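Local coordinates for PelD (Pseudomonas aeruginosa, PDB 4EU0), which binds the bacterial second messenger cyclic di-GMP and acts as its effector in pellicle formation, represented here by its GAF and GGDEF-like domains, at residues V106-V111 with A119-E124; V49-T54 with D114-A119; T30-L35 with R42-Y47. All blocks are in the same frame, centred on the assembly; numbering follows the deposited sequence.

Contact 1 of 3, residues V106-V111 with A119-E124; sequences VCVPLV and ALLAVE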
loop_
_atom_site.group_PDB
_atom_site.type_symbol
_atom_site.label_atom_id
_atom_site.label_comp_id
_atom_site.label_asym_id
_atom_site.label_seq_id
_atom_site.Cartn_x
_atom_site.Cartn_y
_atom_site.Cartn_z
ATOM N N VAL A 106 4.137 21.019 11.330
ATOM C CA VAL A 106 4.004 20.190 10.128
ATOM C C VAL A 106 2.531 19.913 9.854
ATOM O O VAL A 106 1.743 19.686 10.783
ATOM C CB VAL A 106 4.748 18.822 10.253
ATOM C CG1 VAL A 106 4.657 18.031 8.944
ATOM C CG2 VAL A 106 6.198 19.010 10.611
ATOM N N CYS A 107 2.167 19.952 8.574
ATOM C CA CYS A 107 0.881 19.450 8.116
ATOM C C CYS A 107 1.079 18.278 7.167
ATOM O O CYS A 107 1.837 18.383 6.199
ATOM C CB CYS A 107 0.101 20.553 7.414
ATOM S SG CYS A 107 -0.678 21.667 8.547
ATOM N N VAL A 108 0.401 17.166 7.449
ATOM C CA VAL A 108 0.510 15.969 6.606
ATOM C C VAL A 108 -0.876 15.566 6.085
ATOM O O VAL A 108 -1.745 15.181 6.870
ATOM C CB VAL A 108 1.161 14.756 7.344
ATOM C CG1 VAL A 108 1.579 13.689 6.342
ATOM C CG2 VAL A 108 2.375 15.186 8.170
ATOM N N PRO A 109 -1.089 15.656 4.759
ATOM C CA PRO A 109 -2.377 15.220 4.244
ATOM C C PRO A 109 -2.378 13.705 4.070
ATOM O O PRO A 109 -1.330 13.115 3.780
ATOM C CB PRO A 109 -2.446 15.909 2.889
ATOM C CG PRO A 109 -1.021 15.906 2.422
ATOM C CD PRO A 109 -0.169 16.040 3.671
ATOM N N LEU A 110 -3.535 13.083 4.271
ATOM C CA LEU A 110 -3.693 11.660 4.015
ATOM C C LEU A 110 -4.372 11.546 2.657
ATOM O O LEU A 110 -5.555 11.877 2.501
ATOM C CB LEU A 110 -4.511 10.984 5.125
ATOM C CG LEU A 110 -3.907 10.711 6.505
ATOM C CD1 LEU A 110 -3.550 11.977 7.305
ATOM C CD2 LEU A 110 -4.892 9.869 7.291
ATOM N N VAL A 111 -3.590 11.130 1.666
ATOM C CA VAL A 111 -4.003 11.176 0.267
ATOM C C VAL A 111 -4.019 9.765 -0.310
ATOM O O VAL A 111 -3.005 9.062 -0.257
ATOM C CB VAL A 111 -3.045 12.058 -0.580
ATOM C CG1 VAL A 111 -3.607 12.287 -1.976
ATOM C CG2 VAL A 111 -2.775 13.401 0.093
ATOM N N ALA A 119 -8.058 13.253 4.746
ATOM C CA ALA A 119 -7.834 13.746 6.105
ATOM C C ALA A 119 -6.555 14.562 6.195
ATOM O O ALA A 119 -5.721 14.542 5.285
ATOM C CB ALA A 119 -7.784 12.580 7.088
ATOM N N LEU A 120 -6.405 15.272 7.310
ATOM C CA LEU A 120 -5.244 16.115 7.541
ATOM C C LEU A 120 -4.669 15.835 8.930
ATOM O O LEU A 120 -5.404 15.815 9.913
ATOM C CB LEU A 120 -5.676 17.583 7.407
ATOM C CG LEU A 120 -4.742 18.761 7.686
ATOM C CD1 LEU A 120 -5.376 20.033 7.140
ATOM C CD2 LEU A 120 -4.521 18.911 9.160
ATOM N N LEU A 121 -3.358 15.605 9.002
ATOM C CA LEU A 121 -2.645 15.585 10.280
ATOM C C LEU A 121 -2.011 16.957 10.487
ATOM O O LEU A 121 -1.188 17.379 9.675
ATOM C CB LEU A 121 -1.553 14.501 10.295
ATOM C CG LEU A 121 -0.583 14.488 11.487
ATOM C CD1 LEU A 121 -1.268 13.995 12.745
ATOM C CD2 LEU A 121 0.657 13.649 11.195
ATOM N N ALA A 122 -2.410 17.651 11.555
ATOM C CA ALA A 122 -1.845 18.953 11.905
ATOM C C ALA A 122 -1.014 18.812 13.168
ATOM O O ALA A 122 -1.531 18.441 14.219
ATOM C CB ALA A 122 -2.952 19.989 12.109
ATOM N N VAL A 123 0.282 19.081 13.054
ATOM C CA VAL A 123 1.191 18.909 14.188
ATOM C C VAL A 123 1.596 20.260 14.759
ATOM O O VAL A 123 2.188 21.083 14.060
ATOM C CB VAL A 123 2.448 18.105 13.801
ATOM C CG1 VAL A 123 3.369 17.959 15.011
ATOM C CG2 VAL A 123 2.066 16.730 13.245
ATOM N N GLU A 124 1.264 20.477 16.030
ATOM C CA GLU A 124 1.648 21.692 16.735
ATOM C C GLU A 124 3.008 21.558 17.414
ATOM O O GLU A 124 3.760 22.528 17.490
ATOM C CB GLU A 124 0.575 22.148 17.735
ATOM C CG GLU A 124 -0.500 21.126 18.082
ATOM C CD GLU A 124 -1.753 21.226 17.209
ATOM O OE1 GLU A 124 -1.785 22.076 16.287
ATOM O OE2 GLU A 124 -2.716 20.455 17.459
#
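L121 and V108 bond to each other in both directions, and the carbonyl of L121 takes one hydrogen bond and one weaker CA-H...O contact. V108 N reaches L121 O at 2.7 Å, lying in the carbonyl plane, while C107 CA comes within 3.3 Å of L121 O as the CA-H...O contact. The return bond from L121 N to V108 O is equally short and nearly linear (171°). On the face they share, the two side chains run side by side and point the same way, with V108 CG2 resting on L121 CD2 at 3.8 Å. At one end of the pairing L110 N meets A119 O with the N-H aimed almost straight at the oxygen (178°), although the donor stands above the carbonyl plane. L110 CG is anti to its own carbonyl carbon (chi1 -74°) and so sits beside that bonding nitrogen; beyond it, CD2 settles on A119 CB at 4.0 Å. At the other end V123 N binds V106 O at 2.8 Å, whereas V106 N to V123 O is a weak bond.

This is an antiparallel beta hairpin, strand 106-111 followed by strand 117-123, within the central sheet of the GAF domain. Alternation sorts the side chains onto two faces. V106, V108 and L110 share theirs with A119, L121 and V123, and this side is packed by helix 133-150 through F136, A143 and A147. C107, P109, L120 and A122 look the other way; C107, P109 and L120 meet L75, V76 and C79 of helix 74-82 there, while A122 lies against Y47. A119 N is buried without a partner; L118 and A119 both lie opposite L110, a departure from regular pairing consistent with a classic beta bulge. The other edge of strand 117-123, the one turned away from strand 106-111, bonds to strand 43-48, through L120 with Y47 and A122 with G45.

Contact 2 of 3, residues V49-T54 with D114-A119; sequences VRYDRT and DGRILA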
loop_
_atom_site.group_PDB
_atom_site.type_symbol
_atom_site.label_atom_id
_atom_site.label_comp_id
_atom_site.label_asym_id
_atom_site.label_seq_id
_atom_site.Cartn_x
_atom_site.Cartn_y
_atom_site.Cartn_z
ATOM N N VAL A 49 -10.974 16.036 5.734
ATOM C CA VAL A 49 -10.883 16.984 4.633
ATOM C C VAL A 49 -12.031 16.744 3.654
ATOM O O VAL A 49 -12.242 15.616 3.209
ATOM C CB VAL A 49 -9.519 16.893 3.916
ATOM C CG1 VAL A 49 -9.492 17.774 2.675
ATOM C CG2 VAL A 49 -8.397 17.291 4.875
ATOM N N ARG A 50 -12.762 17.812 3.338
ATOM C CA ARG A 50 -13.913 17.742 2.426
ATOM C C ARG A 50 -13.469 17.547 0.978
ATOM O O ARG A 50 -12.278 17.606 0.674
ATOM C CB ARG A 50 -14.778 18.998 2.536
ATOM C CG ARG A 50 -15.140 19.396 3.948
ATOM C CD ARG A 50 -16.271 20.411 3.950
ATOM N NE ARG A 50 -16.133 21.390 5.027
ATOM C CZ ARG A 50 -16.446 21.169 6.303
ATOM N NH1 ARG A 50 -16.916 19.988 6.686
ATOM N NH2 ARG A 50 -16.281 22.133 7.201
ATOM N N TYR A 51 -14.434 17.326 0.085
ATOM C CA TYR A 51 -14.132 17.081 -1.325
ATOM C C TYR A 51 -13.418 18.257 -2.001
ATOM O O TYR A 51 -12.555 18.049 -2.855
ATOM C CB TYR A 51 -15.403 16.710 -2.097
ATOM C CG TYR A 51 -15.134 16.263 -3.515
ATOM C CD1 TYR A 51 -14.464 15.068 -3.773
ATOM C CD2 TYR A 51 -15.541 17.038 -4.599
ATOM C CE1 TYR A 51 -14.210 14.652 -5.075
ATOM C CE2 TYR A 51 -15.292 16.630 -5.906
ATOM C CZ TYR A 51 -14.629 15.438 -6.134
ATOM O OH TYR A 51 -14.372 15.026 -7.418
ATOM N N ASP A 52 -13.771 19.480 -1.607
ATOM C CA ASP A 52 -13.170 20.687 -2.182
ATOM C C ASP A 52 -11.810 21.066 -1.564
ATOM O O ASP A 52 -11.305 22.163 -1.796
ATOM C CB ASP A 52 -14.157 21.866 -2.125
ATOM C CG ASP A 52 -14.618 22.196 -0.706
ATOM O OD1 ASP A 52 -14.126 21.583 0.268
ATOM O OD2 ASP A 52 -15.482 23.088 -0.574
ATOM N N ARG A 53 -11.229 20.144 -0.794
ATOM C CA ARG A 53 -9.905 20.319 -0.161
ATOM C C ARG A 53 -9.874 21.397 0.933
ATOM O O ARG A 53 -8.857 22.073 1.130
ATOM C CB ARG A 53 -8.802 20.553 -1.208
ATOM C CG ARG A 53 -8.530 19.362 -2.118
ATOM C CD ARG A 53 -7.245 19.556 -2.915
ATOM N NE ARG A 53 -6.804 18.315 -3.552
ATOM C CZ ARG A 53 -5.563 18.067 -3.963
ATOM N NH1 ARG A 53 -4.599 18.968 -3.805
ATOM N NH2 ARG A 53 -5.284 16.905 -4.534
ATOM N N THR A 54 -10.994 21.554 1.637
ATOM C CA THR A 54 -11.049 22.411 2.821
ATOM C C THR A 54 -11.250 21.547 4.070
ATOM O O THR A 54 -11.995 20.559 4.024
ATOM C CB THR A 54 -12.145 23.502 2.711
ATOM O OG1 THR A 54 -13.431 22.894 2.534
ATOM C CG2 THR A 54 -11.868 24.438 1.537
ATOM N N ASP A 114 -5.666 7.901 -5.721
ATOM C CA ASP A 114 -6.320 8.703 -6.766
ATOM C C ASP A 114 -6.027 10.190 -6.596
ATOM O O ASP A 114 -6.385 11.011 -7.448
ATOM C CB ASP A 114 -7.838 8.513 -6.737
ATOM C CG ASP A 114 -8.271 7.111 -7.104
ATOM O OD1 ASP A 114 -7.613 6.453 -7.937
ATOM O OD2 ASP A 114 -9.303 6.674 -6.562
ATOM N N GLY A 115 -5.399 10.538 -5.481
ATOM C CA GLY A 115 -5.107 11.935 -5.190
ATOM C C GLY A 115 -6.173 12.631 -4.360
ATOM O O GLY A 115 -6.148 13.850 -4.228
ATOM N N ARG A 116 -7.097 11.858 -3.791
ATOM C CA ARG A 116 -8.143 12.409 -2.920
ATOM C C ARG A 116 -7.595 12.605 -1.509
ATOM O O ARG A 116 -7.071 11.670 -0.907
ATOM C CB ARG A 116 -9.364 11.481 -2.892
ATOM C CG ARG A 116 -10.693 12.163 -2.528
ATOM C CD ARG A 116 -11.859 11.386 -3.118
ATOM N NE ARG A 116 -13.122 11.568 -2.395
ATOM C CZ ARG A 116 -14.249 10.928 -2.687
ATOM N NH1 ARG A 116 -14.283 10.070 -3.701
ATOM N NH2 ARG A 116 -15.348 11.142 -1.974
ATOM N N ILE A 117 -7.691 13.832 -1.000
ATOM C CA ILE A 117 -7.257 14.135 0.365
ATOM C C ILE A 117 -8.415 13.785 1.287
ATOM O O ILE A 117 -9.441 14.473 1.287
ATOM C CB ILE A 117 -6.929 15.648 0.563
ATOM C CG1 ILE A 117 -6.289 16.282 -0.687
ATOM C CG2 ILE A 117 -6.145 15.886 1.853
ATOM C CD1 ILE A 117 -4.983 15.735 -1.139
ATOM N N LEU A 118 -8.253 12.704 2.046
ATOM C CA LEU A 118 -9.297 12.216 2.943
ATOM C C LEU A 118 -9.268 12.928 4.287
ATOM O O LEU A 118 -10.317 13.172 4.881
ATOM C CB LEU A 118 -9.138 10.713 3.175
ATOM C CG LEU A 118 -9.701 9.720 2.153
ATOM C CD1 LEU A 118 -9.045 9.846 0.790
ATOM C CD2 LEU A 118 -9.514 8.319 2.692
ATOM N N ALA A 119 -8.058 13.253 4.746
ATOM C CA ALA A 119 -7.834 13.746 6.105
ATOM C C ALA A 119 -6.555 14.562 6.195
ATOM O O ALA A 119 -5.721 14.542 5.285
ATOM C CB ALA A 119 -7.784 12.580 7.088
HETATM O O HOH W 1 -10.267 16.490 -0.690
HETATM O O HOH W 2 -8.942 15.799 -2.895
#
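V49 N makes a nearly linear bond to L118 O, 3.1 Å long, approaching from well above the carbonyl plane. Two waters extend this direct link: one gives hydrogen bonds to both R50 O and I117 O, the other accepts a bond from I117 N and a weaker one from R53 NE. Between these polar links the apolar side chains close up. V49 CG1 lies 3.9 Å from I117 CG2, and V49 CG2 presses on the A119 backbone, 3.5 Å from A119 C; L80 of helix 74-82 touches both V49 and I117.

The loop that follows strand 43-48 folds here into a type I beta turn from R50 to R53, closed by R53 N to R50 O, so the contact joins that turn to the start of strand 117-123 in the GAF sheet. R53 takes left-handed backbone angles as the turn ends, and its chain, extended from CG to NE, crosses I117 at about a right angle. I117 CD1 sits 3.6 Å above one face of the guanidinium, toward its rim. At the edge of the same group NH2 makes a weak bond to G115 O at 3.2 Å, and NH1 bonds to L80 O, so the flat cation is held both along its edge and over a face. Farther out, R116 NE meets Y51 CD1 at 4.0 Å in the plane of the ring, with ring and guanidinium 83° apart. Both of these exposed side chains also touch crystal neighbours, which may influence their pose.

Contact 3 of 3, residues T30-L35 with R42-Y47; sequences TVLALL and RIAGLY
Across from helix 30-35 the flat backbone at G45 receives a methyl of L32, whose CD1 comes within 4.4 Å of G45 C. With no side chain at G45, its other side accommodates the ring of Y47, and Y47 OH lies 4.0 Å from G45 CA; that ring belongs to the opposite face of the sheet, where it touches L120 and A122. On the helix side, aliphatic groups do the rest. L46 CD2 fits against V31 CG1 at 3.9 Å, the two side chains crossing at about a right angle. L46 CG is anti to its backbone N (chi1 -172°), and the two methyls beyond it divide their work, since CD1 touches L35 CD1 at 4.5 Å while CD2 serves V31. L32 also bears on A44, CD1 to CB at 4.2 Å, and it touches L121 of strand 117-123 and A61 and L63 of strand 61-63. The segments share purely apolar packing, with axes 8.7 Å apart at closest approach and running at 140° to each other. The buried side chains V31, L32 and L35 thus pack over A44 and L46, a helix-on-sheet packing found in the alpha/beta GAF fold.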
loop_
_atom_site.group_PDB
_atom_site.type_symbol
_atom_site.label_atom_id
_atom_site.label_comp_id
_atom_site.label_asym_id
_atom_site.label_seq_id
_atom_site.Cartn_x
_atom_site.Cartn_y
_atom_site.Cartn_z
ATOM N N THR A 30 -6.826 5.584 16.487
ATOM C CA THR A 30 -5.796 4.639 16.073
ATOM C C THR A 30 -4.892 5.241 15.000
ATOM O O THR A 30 -3.666 5.079 15.052
ATOM C CB THR A 30 -6.426 3.322 15.575
ATOM O OG1 THR A 30 -7.107 2.689 16.667
ATOM C CG2 THR A 30 -5.370 2.373 15.015
ATOM N N VAL A 31 -5.499 5.930 14.034
ATOM C CA VAL A 31 -4.748 6.570 12.950
ATOM C C VAL A 31 -3.800 7.616 13.529
ATOM O O VAL A 31 -2.601 7.612 13.237
ATOM C CB VAL A 31 -5.682 7.205 11.878
ATOM C CG1 VAL A 31 -4.874 8.026 10.866
ATOM C CG2 VAL A 31 -6.487 6.128 11.157
ATOM N N LEU A 32 -4.337 8.493 14.371
ATOM C CA LEU A 32 -3.519 9.496 15.046
ATOM C C LEU A 32 -2.401 8.876 15.896
ATOM O O LEU A 32 -1.257 9.340 15.853
ATOM C CB LEU A 32 -4.394 10.422 15.890
ATOM C CG LEU A 32 -3.659 11.511 16.678
ATOM C CD1 LEU A 32 -2.898 12.448 15.749
ATOM C CD2 LEU A 32 -4.642 12.274 17.510
ATOM N N ALA A 33 -2.732 7.828 16.652
ATOM C CA ALA A 33 -1.748 7.124 17.485
ATOM C C ALA A 33 -0.589 6.585 16.649
ATOM O O ALA A 33 0.573 6.732 17.028
ATOM C CB ALA A 33 -2.407 5.998 18.270
ATOM N N LEU A 34 -0.921 5.968 15.514
ATOM C CA LEU A 34 0.077 5.453 14.576
ATOM C C LEU A 34 0.984 6.570 14.065
ATOM O O LEU A 34 2.213 6.442 14.096
ATOM C CB LEU A 34 -0.594 4.735 13.404
ATOM C CG LEU A 34 -1.072 3.292 13.574
ATOM C CD1 LEU A 34 -1.709 2.814 12.268
ATOM C CD2 LEU A 34 0.075 2.376 13.975
ATOM N N LEU A 35 0.377 7.661 13.604
ATOM C CA LEU A 35 1.132 8.821 13.132
ATOM C C LEU A 35 1.988 9.417 14.248
ATOM O O LEU A 35 3.125 9.833 14.008
ATOM C CB LEU A 35 0.195 9.872 12.523
ATOM C CG LEU A 35 -0.386 9.509 11.144
ATOM C CD1 LEU A 35 -1.667 10.264 10.877
ATOM C CD2 LEU A 35 0.643 9.772 10.038
ATOM N N ARG A 42 4.117 15.039 19.874
ATOM C CA ARG A 42 3.700 15.347 21.237
ATOM C C ARG A 42 2.359 16.085 21.292
ATOM O O ARG A 42 1.524 15.789 22.153
ATOM C CB ARG A 42 4.798 16.109 21.991
ATOM C CG ARG A 42 4.603 16.178 23.511
ATOM C CD ARG A 42 4.517 14.779 24.137
ATOM N NE ARG A 42 4.634 14.805 25.594
ATOM C CZ ARG A 42 3.625 15.008 26.440
ATOM N NH1 ARG A 42 2.391 15.213 25.995
ATOM N NH2 ARG A 42 3.856 15.010 27.745
ATOM N N ILE A 43 2.162 17.049 20.391
ATOM C CA ILE A 43 0.864 17.715 20.254
ATOM C C ILE A 43 0.442 17.755 18.786
ATOM O O ILE A 43 1.157 18.295 17.935
ATOM C CB ILE A 43 0.826 19.153 20.860
ATOM C CG1 ILE A 43 1.545 19.222 22.213
ATOM C CG2 ILE A 43 -0.623 19.611 21.032
ATOM C CD1 ILE A 43 1.692 20.641 22.774
ATOM N N ALA A 44 -0.727 17.179 18.503
ATOM C CA ALA A 44 -1.221 17.046 17.134
ATOM C C ALA A 44 -2.735 16.835 17.091
ATOM O O ALA A 44 -3.369 16.599 18.125
ATOM C CB ALA A 44 -0.504 15.895 16.418
ATOM N N GLY A 45 -3.296 16.917 15.887
ATOM C CA GLY A 45 -4.721 16.682 15.668
ATOM C C GLY A 45 -4.978 16.062 14.309
ATOM O O GLY A 45 -4.214 16.277 13.360
ATOM N N LEU A 46 -6.054 15.283 14.221
ATOM C CA LEU A 46 -6.471 14.664 12.966
ATOM C C LEU A 46 -7.836 15.200 12.547
ATOM O O LEU A 46 -8.781 15.184 13.335
ATOM C CB LEU A 46 -6.531 13.146 13.115
ATOM C CG LEU A 46 -6.772 12.326 11.842
ATOM C CD1 LEU A 46 -5.584 12.389 10.877
ATOM C CD2 LEU A 46 -7.070 10.888 12.214
ATOM N N TYR A 47 -7.927 15.669 11.305
ATOM C CA TYR A 47 -9.134 16.345 10.804
ATOM C C TYR A 47 -9.615 15.753 9.486
ATOM O O TYR A 47 -8.809 15.323 8.672
ATOM C CB TYR A 47 -8.855 17.838 10.614
ATOM C CG TYR A 47 -8.232 18.483 11.830
ATOM C CD1 TYR A 47 -9.025 19.034 12.825
ATOM C CD2 TYR A 47 -6.843 18.508 11.999
ATOM C CE1 TYR A 47 -8.465 19.618 13.945
ATOM C CE2 TYR A 47 -6.273 19.082 13.123
ATOM C CZ TYR A 47 -7.091 19.637 14.089
ATOM O OH TYR A 47 -6.541 20.219 15.205
#

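The three contacts build outward from strand 117-123 of the GAF sheet. Contact 1 pairs it with strand 106-111, while contact 3 brings in strand 43-48 on its other edge, L120 N bonding to Y47 O at 2.8 Å; their centres are about 9 Å apart. Contact 2 shares A119 with contact 1, about 12 Å between centres, and continues the chain past strand 43-48 into a turn. Contacts 2 and 3 are farthest apart, about 18 Å centre to centre. All lie away from the cyclic di-GMP pocket, formed largely by the GGDEF-like domain, but helix 28-39 of contact 3 packs on helix 2-16, which carries the pocket residue R4.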